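Local structure of putative TetR-family transcriptional regulator (Rhodococcus sp., 2G3B) at residues A[83-88]-A[179-184]. The protein probably binds regulatory DNA through a predicted helix-turn-helix motif and acts as a transcription factor of the TetR family, most likely a repressor. Sequence-based numbering, arbitrary orientation.
Sequences SLLGEI and HLLGAI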
ATOM      1  N   SER A  83      -5.224  14.431  11.051  1.00 37.98           N
ATOM      2  CA  SER A  83      -5.824  13.354  10.308  1.00 37.88           C
ATOM      3  C   SER A  83      -4.778  12.394   9.739  1.00 37.18           C
ATOM      4  O   SER A  83      -4.850  11.176  10.008  1.00 36.00           O
ATOM      5  CB  SER A  83      -6.711  13.898   9.202  1.00 38.47           C
ATOM      6  OG  SER A  83      -7.007  12.827   8.328  1.00 41.08           O
ATOM      7  N   LEU A  84      -3.806  12.939   8.995  1.00 35.10           N
ATOM      8  CA  LEU A  84      -2.800  12.120   8.325  1.00 35.53           C
ATOM      9  C   LEU A  84      -1.867  11.439   9.315  1.00 36.04           C
ATOM     10  O   LEU A  84      -1.610  10.248   9.180  1.00 37.48           O
ATOM     11  CB  LEU A  84      -2.052  12.874   7.235  1.00 34.92           C
ATOM     12  CG  LEU A  84      -3.062  13.406   6.179  1.00 37.30           C
ATOM     13  CD1 LEU A  84      -2.465  14.512   5.351  1.00 40.68           C
ATOM     14  CD2 LEU A  84      -3.609  12.279   5.300  1.00 38.49           C
ATOM     15  N   LEU A  85      -1.447  12.129  10.351  1.00 34.32           N
ATOM     16  CA  LEU A  85      -0.528  11.503  11.333  1.00 34.69           C
ATOM     17  C   LEU A  85      -1.235  10.489  12.228  1.00 35.18           C
ATOM     18  O   LEU A  85      -0.609   9.532  12.697  1.00 35.05           O
ATOM     19  CB  LEU A  85       0.224  12.588  12.195  1.00 32.85           C
ATOM     20  CG  LEU A  85       1.646  12.987  11.693  1.00 36.00           C
ATOM     21  CD1 LEU A  85       1.497  13.652  10.342  1.00 33.70           C
ATOM     22  CD2 LEU A  85       2.341  13.962  12.664  1.00 35.85           C
ATOM     23  N   GLY A  86      -2.523  10.722  12.504  1.00 36.07           N
ATOM     24  CA  GLY A  86      -3.325   9.813  13.337  1.00 36.05           C
ATOM     25  C   GLY A  86      -3.369   8.363  12.837  1.00 36.51           C
ATOM     26  O   GLY A  86      -3.643   7.443  13.624  1.00 36.37           O
ATOM     27  N   GLU A  87      -3.085   8.169  11.548  1.00 35.94           N
ATOM     28  CA  GLU A  87      -3.081   6.840  10.878  1.00 36.49           C
ATOM     29  C   GLU A  87      -1.900   5.942  11.238  1.00 34.30           C
ATOM     30  O   GLU A  87      -1.928   4.690  11.079  1.00 33.63           O
ATOM     31  CB  GLU A  87      -3.044   7.081   9.346  1.00 37.14           C
ATOM     32  CG  GLU A  87      -4.194   7.915   8.782  1.00 40.28           C
ATOM     33  CD  GLU A  87      -5.559   7.188   8.888  1.00 46.80           C
ATOM     34  OE1 GLU A  87      -5.593   5.954   8.988  1.00 47.38           O
ATOM     35  OE2 GLU A  87      -6.591   7.868   8.865  1.00 49.06           O
ATOM     36  N   ILE A  88      -0.829   6.583  11.684  1.00 33.94           N
ATOM     37  CA  ILE A  88       0.427   5.894  11.965  1.00 33.80           C
ATOM     38  C   ILE A  88       0.927   6.274  13.346  1.00 35.01           C
ATOM     39  O   ILE A  88       1.512   7.324  13.532  1.00 33.12           O
ATOM     40  CB  ILE A  88       1.506   6.061  10.851  1.00 35.34           C
ATOM     41  CG1 ILE A  88       0.977   5.537   9.501  1.00 33.78           C
ATOM     42  CG2 ILE A  88       2.859   5.380  11.281  1.00 34.37           C
ATOM     43  CD1 ILE A  88       1.877   5.893   8.305  1.00 34.41           C
ATOM     44  N   HIS A 179       7.721  11.912   7.668  1.00 30.24           N
ATOM     45  CA  HIS A 179       7.590  12.090   6.175  1.00 31.68           C
ATOM     46  C   HIS A 179       6.213  12.635   5.808  1.00 32.46           C
ATOM     47  O   HIS A 179       6.063  13.444   4.862  1.00 32.13           O
ATOM     48  CB  HIS A 179       7.776  10.757   5.428  1.00 31.79           C
ATOM     49  CG  HIS A 179       9.120  10.107   5.611  1.00 32.83           C
ATOM     50  ND1 HIS A 179      10.249  10.800   5.977  1.00 34.35           N
ATOM     51  CD2 HIS A 179       9.503   8.808   5.485  1.00 31.87           C
ATOM     52  CE1 HIS A 179      11.261   9.966   6.096  1.00 32.29           C
ATOM     53  NE2 HIS A 179      10.845   8.764   5.746  1.00 34.72           N
ATOM     54  N   LEU A 180       5.191  12.188   6.539  1.00 32.88           N
ATOM     55  CA  LEU A 180       3.841  12.724   6.330  1.00 34.27           C
ATOM     56  C   LEU A 180       3.792  14.204   6.632  1.00 34.27           C
ATOM     57  O   LEU A 180       3.145  14.980   5.914  1.00 34.53           O
ATOM     58  CB  LEU A 180       2.784  12.001   7.195  1.00 34.92           C
ATOM     59  CG  LEU A 180       2.348  10.622   6.680  1.00 35.98           C
ATOM     60  CD1 LEU A 180       1.529   9.928   7.769  1.00 36.94           C
ATOM     61  CD2 LEU A 180       1.516  10.754   5.434  1.00 35.47           C
ATOM     62  N   LEU A 181       4.491  14.616   7.687  1.00 33.49           N
ATOM     63  CA  LEU A 181       4.553  16.060   7.981  1.00 32.94           C
ATOM     64  C   LEU A 181       5.202  16.805   6.863  1.00 33.31           C
ATOM     65  O   LEU A 181       4.762  17.911   6.536  1.00 32.86           O
ATOM     66  CB  LEU A 181       5.371  16.330   9.252  1.00 33.98           C
ATOM     67  CG  LEU A 181       4.737  16.164  10.618  1.00 38.11           C
ATOM     68  CD1 LEU A 181       5.841  16.332  11.725  1.00 40.10           C
ATOM     69  CD2 LEU A 181       3.574  17.163  10.843  1.00 39.49           C
ATOM     70  N   GLY A 182       6.293  16.270   6.320  1.00 32.46           N
ATOM     71  CA  GLY A 182       7.026  17.010   5.235  1.00 32.68           C
ATOM     72  C   GLY A 182       6.130  17.080   3.994  1.00 34.02           C
ATOM     73  O   GLY A 182       6.043  18.127   3.342  1.00 33.95           O
ATOM     74  N   ALA A 183       5.433  15.984   3.671  1.00 34.21           N
ATOM     75  CA  ALA A 183       4.452  16.009   2.561  1.00 36.32           C
ATOM     76  C   ALA A 183       3.375  17.109   2.688  1.00 36.84           C
ATOM     77  O   ALA A 183       3.140  17.884   1.729  1.00 36.31           O
ATOM     78  CB  ALA A 183       3.822  14.649   2.377  1.00 36.94           C
ATOM     79  N   ILE A 184       2.772  17.210   3.867  1.00 36.89           N
ATOM     80  CA  ILE A 184       1.836  18.297   4.204  1.00 37.01           C
ATOM     81  C   ILE A 184       2.433  19.652   4.080  1.00 38.72           C
ATOM     82  O   ILE A 184       1.764  20.564   3.534  1.00 37.60           O
ATOM     83  CB  ILE A 184       1.324  18.191   5.663  1.00 38.63           C
ATOM     84  CG1 ILE A 184       0.457  16.951   5.799  1.00 36.01           C
ATOM     85  CG2 ILE A 184       0.571  19.514   6.072  1.00 36.80           C
ATOM     86  CD1 ILE A 184       0.324  16.376   7.254  1.00 37.98           C
TER
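L180 and L84 both hold CG anti to the carbonyl carbon (chi1 -78° and -58°), and each carries its CB toward the opposing helix. CD1 of L180 ends 3.5 Å from L84 O, a van der Waals contact of a methyl with a backbone carbonyl oxygen, while CD1 of L84 reaches I184 CG1 at 3.8 Å, the two side chains crossing obliquely. L85 behaves differently: its chi1 of -96° departs from the usual staggered value, and its two methyls meet different neighbours most closely. CD1 lies 3.8 Å from L180 CB as the L85 and L180 side chains slide past each other in opposite directions; CD2 sits 3.8 Å from L181 CG, where the side chains cross at about a right angle. The contact joins helix 76-86 to helix 173-188 inside the all-helical C-terminal domain of a TetR-family regulator. Further along the chain, I88 CD1 adds an apolar contact with L180 CD1 at 4.1 Å, while the backbone oxygen I88 O accepts a hydrogen bond from R177 NH1 of helix 173-188. Helix 148-167 also packs here, with M155 against L84 and W166 against I88; L181, at the solvent-exposed margin, also touches T81 of helix 76-86.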